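Local coordinates for BH2092 protein (Bacillus halodurans, PDB 3NHV), which is of unknown function but belongs to the rhodanese-like family, whose members include sulfurtransferases, and so may handle sulfur in a similar way, at residues B[49-54]-B[109-114]; B[59-64]-B[95-100]. One frame throughout, in Å; residues are numbered along the deposited sequence.

Contact 1: residues B[49-54]-B[109-114]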
loop_
_atom_site.group_PDB
_atom_site.type_symbol
_atom_site.label_atom_id
_atom_site.label_comp_id
_atom_site.label_asym_id
_atom_site.label_seq_id
_atom_site.Cartn_x
_atom_site.Cartn_y
_atom_site.Cartn_z
ATOM N N HIS B 49 13.884 14.367 -7.653
ATOM C CA HIS B 49 12.647 13.989 -8.319
ATOM C C HIS B 49 12.859 12.969 -9.432
ATOM O O HIS B 49 13.986 12.636 -9.781
ATOM C CB HIS B 49 11.932 15.233 -8.865
ATOM C CG HIS B 49 12.700 15.975 -9.916
ATOM N ND1 HIS B 49 12.957 15.449 -11.163
ATOM C CD2 HIS B 49 13.233 17.221 -9.917
ATOM C CE1 HIS B 49 13.612 16.340 -11.890
ATOM N NE2 HIS B 49 13.790 17.423 -11.156
ATOM N N ILE B 50 11.761 12.472 -9.986
ATOM C CA ILE B 50 11.832 11.482 -11.045
ATOM C C ILE B 50 12.036 12.108 -12.415
ATOM O O ILE B 50 11.362 13.063 -12.784
ATOM C CB ILE B 50 10.550 10.639 -11.092
ATOM C CG1 ILE B 50 10.374 9.897 -9.776
ATOM C CG2 ILE B 50 10.612 9.662 -12.262
ATOM C CD1 ILE B 50 9.081 9.154 -9.687
ATOM N N PRO B 51 12.968 11.561 -13.197
ATOM C CA PRO B 51 13.235 12.091 -14.534
ATOM C C PRO B 51 11.972 12.280 -15.385
ATOM O O PRO B 51 11.068 11.447 -15.367
ATOM C CB PRO B 51 14.191 11.056 -15.117
ATOM C CG PRO B 51 14.986 10.645 -13.917
ATOM C CD PRO B 51 13.918 10.488 -12.852
ATOM N N THR B 52 11.940 13.384 -16.128
ATOM C CA THR B 52 10.830 13.764 -17.010
ATOM C C THR B 52 9.583 14.221 -16.258
ATOM O O THR B 52 8.515 14.355 -16.842
ATOM C CB THR B 52 10.416 12.618 -17.977
ATOM O OG1 THR B 52 9.664 11.625 -17.265
ATOM C CG2 THR B 52 11.647 11.977 -18.609
ATOM N N ALA B 53 9.726 14.487 -14.967
ATOM C CA ALA B 53 8.587 14.906 -14.171
ATOM C C ALA B 53 8.543 16.403 -13.884
ATOM O O ALA B 53 9.558 17.016 -13.544
ATOM C CB ALA B 53 8.571 14.136 -12.862
ATOM N N ILE B 54 7.351 16.981 -14.005
ATOM C CA ILE B 54 7.152 18.400 -13.737
ATOM C C ILE B 54 6.655 18.582 -12.311
ATOM O O ILE B 54 6.012 17.692 -11.757
ATOM C CB ILE B 54 6.105 19.009 -14.671
ATOM C CG1 ILE B 54 4.789 18.247 -14.537
ATOM C CG2 ILE B 54 6.603 18.969 -16.108
ATOM C CD1 ILE B 54 3.712 18.741 -15.455
ATOM N N GLU B 109 9.955 6.964 -3.080
ATOM C CA GLU B 109 10.658 6.133 -2.137
ATOM C C GLU B 109 11.038 4.807 -2.793
ATOM O O GLU B 109 12.209 4.453 -2.858
ATOM C CB GLU B 109 9.796 5.863 -0.916
ATOM C CG GLU B 109 10.426 4.852 0.003
ATOM C CD GLU B 109 9.507 4.419 1.111
ATOM O OE1 GLU B 109 9.840 3.418 1.777
ATOM O OE2 GLU B 109 8.464 5.080 1.315
ATOM N N TYR B 110 10.056 4.072 -3.294
ATOM C CA TYR B 110 10.360 2.798 -3.920
ATOM C C TYR B 110 10.986 2.933 -5.302
ATOM O O TYR B 110 11.547 1.975 -5.832
ATOM C CB TYR B 110 9.109 1.914 -3.945
ATOM C CG TYR B 110 8.964 1.098 -2.674
ATOM C CD1 TYR B 110 9.559 -0.167 -2.562
ATOM C CD2 TYR B 110 8.307 1.616 -1.550
ATOM C CE1 TYR B 110 9.508 -0.891 -1.366
ATOM C CE2 TYR B 110 8.253 0.895 -0.348
ATOM C CZ TYR B 110 8.857 -0.351 -0.268
ATOM O OH TYR B 110 8.828 -1.054 0.913
ATOM N N TRP B 111 10.913 4.125 -5.882
ATOM C CA TRP B 111 11.517 4.350 -7.188
ATOM C C TRP B 111 13.026 4.309 -7.010
ATOM O O TRP B 111 13.751 3.717 -7.816
ATOM C CB TRP B 111 11.099 5.705 -7.750
ATOM C CG TRP B 111 11.909 6.105 -8.917
ATOM C CD1 TRP B 111 13.088 6.789 -8.897
ATOM C CD2 TRP B 111 11.655 5.776 -10.286
ATOM N NE1 TRP B 111 13.588 6.904 -10.169
ATOM C CE2 TRP B 111 12.731 6.293 -11.042
ATOM C CE3 TRP B 111 10.627 5.093 -10.947
ATOM C CZ2 TRP B 111 12.807 6.148 -12.431
ATOM C CZ3 TRP B 111 10.701 4.947 -12.330
ATOM C CH2 TRP B 111 11.784 5.472 -13.057
ATOM N N ARG B 112 13.490 4.940 -5.938
ATOM C CA ARG B 112 14.908 4.977 -5.629
ATOM C C ARG B 112 15.364 3.620 -5.086
ATOM O O ARG B 112 16.441 3.148 -5.434
ATOM C CB ARG B 112 15.194 6.098 -4.620
ATOM C CG ARG B 112 14.943 7.507 -5.159
ATOM C CD ARG B 112 14.961 8.532 -4.040
ATOM N NE ARG B 112 16.265 8.590 -3.390
ATOM C CZ ARG B 112 16.522 9.248 -2.263
ATOM N NH1 ARG B 112 15.566 9.922 -1.637
ATOM N NH2 ARG B 112 17.746 9.232 -1.761
ATOM N N LYS B 113 14.547 2.985 -4.250
ATOM C CA LYS B 113 14.907 1.672 -3.717
ATOM C C LYS B 113 15.075 0.675 -4.864
ATOM O O LYS B 113 15.950 -0.185 -4.825
ATOM C CB LYS B 113 13.840 1.150 -2.751
ATOM C CG LYS B 113 13.939 1.706 -1.332
ATOM C CD LYS B 113 12.866 1.103 -0.431
ATOM C CE LYS B 113 12.855 1.752 0.950
ATOM N NZ LYS B 113 11.726 1.270 1.813
ATOM N N GLU B 114 14.242 0.794 -5.889
ATOM C CA GLU B 114 14.347 -0.110 -7.019
ATOM C C GLU B 114 15.454 0.336 -7.977
ATOM O O GLU B 114 15.442 0.019 -9.169
ATOM C CB GLU B 114 12.994 -0.228 -7.724
ATOM C CG GLU B 114 12.061 -1.198 -7.005
ATOM C CD GLU B 114 10.622 -1.120 -7.475
ATOM O OE1 GLU B 114 10.390 -1.076 -8.703
ATOM O OE2 GLU B 114 9.714 -1.123 -6.609
#
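I50 lies over one face of the indole of W111, its two branches spread across different parts of the ring. I50 CG1 stands 4.2 Å from the centroid of the five-membered ring of W111 and only 8° off the ring normal, a CH-pi contact made squarely from above. The other branch reaches the benzo half: I50 CG2 is 4.1 Å from W111 CZ2, displaced toward the rim rather than centred. Aliphatic and aromatic side chains thus run at a slant to one another, with both branches of the isoleucine using the same surface. W111 holds CG anti to its backbone nitrogen (chi1 167°), which carries the indole off helix 107-113 to meet the loop. P51 adds a marginal, oblique approach, its CD 4.5 Å from W111 NE1.

The sequence HIPTA that runs from H49 to A53 resembles the HIPGA signature of rhodanese domains, which links a helix to the next strand. Here it forms a type II turn from I50 to A53, closed by a weak bond from A53 N to I50 O of 3.1 Å, with T52 in the positive-phi position where glycine is common. The hydroxyl of Y78 is hydrogen-bonded to I50 N, fixing the backbone from which the isoleucine springs. NE1 of W111 bonds to E117 O, which would limit rotation of the indole. I20 and L23 of helix 20-28, with M132 of the second subunit, also pack on W111.

Contact 2: residues B[59-64]-B[95-100]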
loop_
_atom_site.group_PDB
_atom_site.type_symbol
_atom_site.label_atom_id
_atom_site.label_comp_id
_atom_site.label_asym_id
_atom_site.label_seq_id
_atom_site.Cartn_x
_atom_site.Cartn_y
_atom_site.Cartn_z
ATOM N N ASN B 59 -1.571 21.055 -3.361
ATOM C CA ASN B 59 -2.394 22.181 -2.944
ATOM C C ASN B 59 -2.430 23.285 -4.004
ATOM O O ASN B 59 -3.268 24.187 -3.936
ATOM C CB ASN B 59 -1.884 22.736 -1.611
ATOM C CG ASN B 59 -0.401 23.041 -1.639
ATOM O OD1 ASN B 59 0.061 23.871 -2.428
ATOM N ND2 ASN B 59 0.360 22.364 -0.780
ATOM N N LYS B 60 -1.536 23.210 -4.990
ATOM C CA LYS B 60 -1.490 24.220 -6.051
ATOM C C LYS B 60 -2.025 23.718 -7.394
ATOM O O LYS B 60 -1.719 24.296 -8.435
ATOM C CB LYS B 60 -0.052 24.733 -6.238
ATOM C CG LYS B 60 0.520 25.465 -5.025
ATOM C CD LYS B 60 -0.091 26.854 -4.886
ATOM C CE LYS B 60 0.116 27.444 -3.489
ATOM N NZ LYS B 60 -0.825 26.873 -2.459
ATOM N N ILE B 61 -2.824 22.651 -7.373
ATOM C CA ILE B 61 -3.390 22.091 -8.604
ATOM C C ILE B 61 -4.729 22.731 -8.962
ATOM O O ILE B 61 -5.671 22.711 -8.169
ATOM C CB ILE B 61 -3.613 20.572 -8.481
ATOM C CG1 ILE B 61 -2.276 19.866 -8.275
ATOM C CG2 ILE B 61 -4.309 20.042 -9.725
ATOM C CD1 ILE B 61 -2.403 18.364 -8.120
ATOM N N ASN B 62 -4.814 23.275 -10.172
ATOM C CA ASN B 62 -6.034 23.935 -10.640
ATOM C C ASN B 62 -5.944 24.184 -12.134
ATOM O O ASN B 62 -5.000 23.730 -12.785
ATOM C CB ASN B 62 -6.200 25.263 -9.919
ATOM C CG ASN B 62 -4.943 26.102 -9.977
ATOM O OD1 ASN B 62 -4.443 26.413 -11.063
ATOM N ND2 ASN B 62 -4.415 26.464 -8.810
ATOM N N GLU B 63 -6.908 24.917 -12.680
ATOM C CA GLU B 63 -6.907 25.187 -14.114
ATOM C C GLU B 63 -5.788 26.113 -14.598
ATOM O O GLU B 63 -5.431 26.093 -15.781
ATOM C CB GLU B 63 -8.277 25.722 -14.549
ATOM C CG GLU B 63 -9.003 24.775 -15.508
ATOM C CD GLU B 63 -10.517 24.941 -15.497
ATOM O OE1 GLU B 63 -11.144 24.788 -14.413
ATOM O OE2 GLU B 63 -11.093 25.219 -16.575
ATOM N N ASP B 64 -5.228 26.902 -13.683
ATOM C CA ASP B 64 -4.141 27.831 -14.013
ATOM C C ASP B 64 -2.819 27.098 -14.205
ATOM O O ASP B 64 -2.035 27.402 -15.105
ATOM C CB ASP B 64 -3.961 28.865 -12.891
ATOM C CG ASP B 64 -5.034 29.948 -12.904
ATOM O OD1 ASP B 64 -5.102 30.738 -11.927
ATOM O OD2 ASP B 64 -5.804 30.014 -13.896
ATOM N N ALA B 95 -8.797 14.629 -11.990
ATOM C CA ALA B 95 -9.982 14.015 -12.571
ATOM C C ALA B 95 -11.123 15.024 -12.645
ATOM O O ALA B 95 -11.969 14.954 -13.533
ATOM C CB ALA B 95 -10.404 12.802 -11.753
ATOM N N GLN B 96 -11.144 15.959 -11.706
ATOM C CA GLN B 96 -12.180 16.979 -11.683
ATOM C C GLN B 96 -11.939 17.979 -12.816
ATOM O O GLN B 96 -12.881 18.539 -13.366
ATOM C CB GLN B 96 -12.181 17.677 -10.318
ATOM C CG GLN B 96 -13.263 18.732 -10.121
ATOM C CD GLN B 96 -13.395 19.150 -8.662
ATOM O OE1 GLN B 96 -12.421 19.586 -8.033
ATOM N NE2 GLN B 96 -14.603 19.019 -8.115
ATOM N N LEU B 97 -10.674 18.179 -13.177
ATOM C CA LEU B 97 -10.322 19.103 -14.250
ATOM C C LEU B 97 -10.516 18.482 -15.634
ATOM O O LEU B 97 -10.213 19.111 -16.648
ATOM C CB LEU B 97 -8.869 19.570 -14.092
ATOM C CG LEU B 97 -8.562 20.492 -12.906
ATOM C CD1 LEU B 97 -7.073 20.511 -12.612
ATOM C CD2 LEU B 97 -9.076 21.891 -13.212
ATOM N N GLY B 98 -11.011 17.246 -15.671
ATOM C CA GLY B 98 -11.245 16.570 -16.942
ATOM C C GLY B 98 -10.100 15.723 -17.486
ATOM O O GLY B 98 -10.219 15.165 -18.573
ATOM N N PHE B 99 -8.999 15.624 -16.741
ATOM C CA PHE B 99 -7.839 14.836 -17.151
ATOM C C PHE B 99 -7.964 13.337 -16.856
ATOM O O PHE B 99 -8.704 12.924 -15.963
ATOM C CB PHE B 99 -6.570 15.342 -16.450
ATOM C CG PHE B 99 -5.992 16.594 -17.044
ATOM C CD1 PHE B 99 -6.068 17.808 -16.363
ATOM C CD2 PHE B 99 -5.363 16.560 -18.284
ATOM C CE1 PHE B 99 -5.525 18.967 -16.916
ATOM C CE2 PHE B 99 -4.821 17.709 -18.843
ATOM C CZ PHE B 99 -4.901 18.915 -18.159
ATOM N N ARG B 100 -7.235 12.526 -17.625
ATOM C CA ARG B 100 -7.197 11.076 -17.409
ATOM C C ARG B 100 -5.971 10.957 -16.503
ATOM O O ARG B 100 -4.919 11.539 -16.797
ATOM C CB ARG B 100 -6.971 10.326 -18.726
ATOM C CG ARG B 100 -8.096 10.489 -19.757
ATOM C CD ARG B 100 -9.282 9.577 -19.468
ATOM N NE ARG B 100 -10.395 9.812 -20.386
ATOM C CZ ARG B 100 -11.280 8.881 -20.742
ATOM N NH1 ARG B 100 -11.174 7.648 -20.259
ATOM N NH2 ARG B 100 -12.272 9.177 -21.577
#
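OD1 of N62 is gripped by two backbone N-H groups, those of D64 and T65, while the main-chain oxygen of the same residue meets L97. The bond from D64 N to N62 OD1 is 2.8 Å long but bent to 126° and therefore weak; it closes an Asx turn, and T65 supplies the second hold. N62 O bonds to T66 OG1 and lies 3.8 Å from L97 CD1.

L97 carries the contact, and its two methyls divide the work. L97 CD1 sits against N62 O and is also 4.0 Å from I61 CG2, the two side chains crossing at a slant. The other methyl turns to E63: L97 CD2 lies 3.7 Å from E63 CG and touches OE1 of the same residue. Glutamate and leucine slide past each other in opposite directions, so the aliphatic part of E63 lies alongside the methyl. With CG anti to its carbonyl carbon (chi1 -69°), L97 sends both methyls toward the loop.

L97 comes just after helix 86-96, which in this rhodanese-like alpha/beta domain leads into the parallel strand 100-105. A Schellman motif ends the helix, with G98 at a positive phi of 91° and two bonds back into the last turn; the one from G98 N to A95 O, 3.3 Å, is weak. Shortening L97 to an alanine removes both methyls and would probably open a gap beside I61 CG2, leaving the aliphatic part of E63 without its apolar neighbour.

I61 packs further on A90, K93 and F94 of the same helix, while T66 packs on L97. A95 and Q96, in the last turn of the helix, pack on A6 and Y7 of the third subunit.

Overall arrangement
Followed from the N terminus, the chain reaches the 49-54 turn just after helix 42-47, enters edge strand 54-55 of the parallel sheet, and runs through the 59-64 loop. After strand 74-78 and helix 86-96, segment 95-100 returns to 59-64, so contact 2 closes the inner loop and ties the loop after strand 54-55 to the C-terminal end of helix 86-96. Strand 100-105 leads into helix 107-113, where contact 1 closes the larger loop that encloses the first without crossing it, joining the loop before strand 54-55 to that helix. The contacts lie on opposite sides of the chain's centre, their own centres about 22 Å apart, and both lie beside the third subunit, through 109-114 and 95-100.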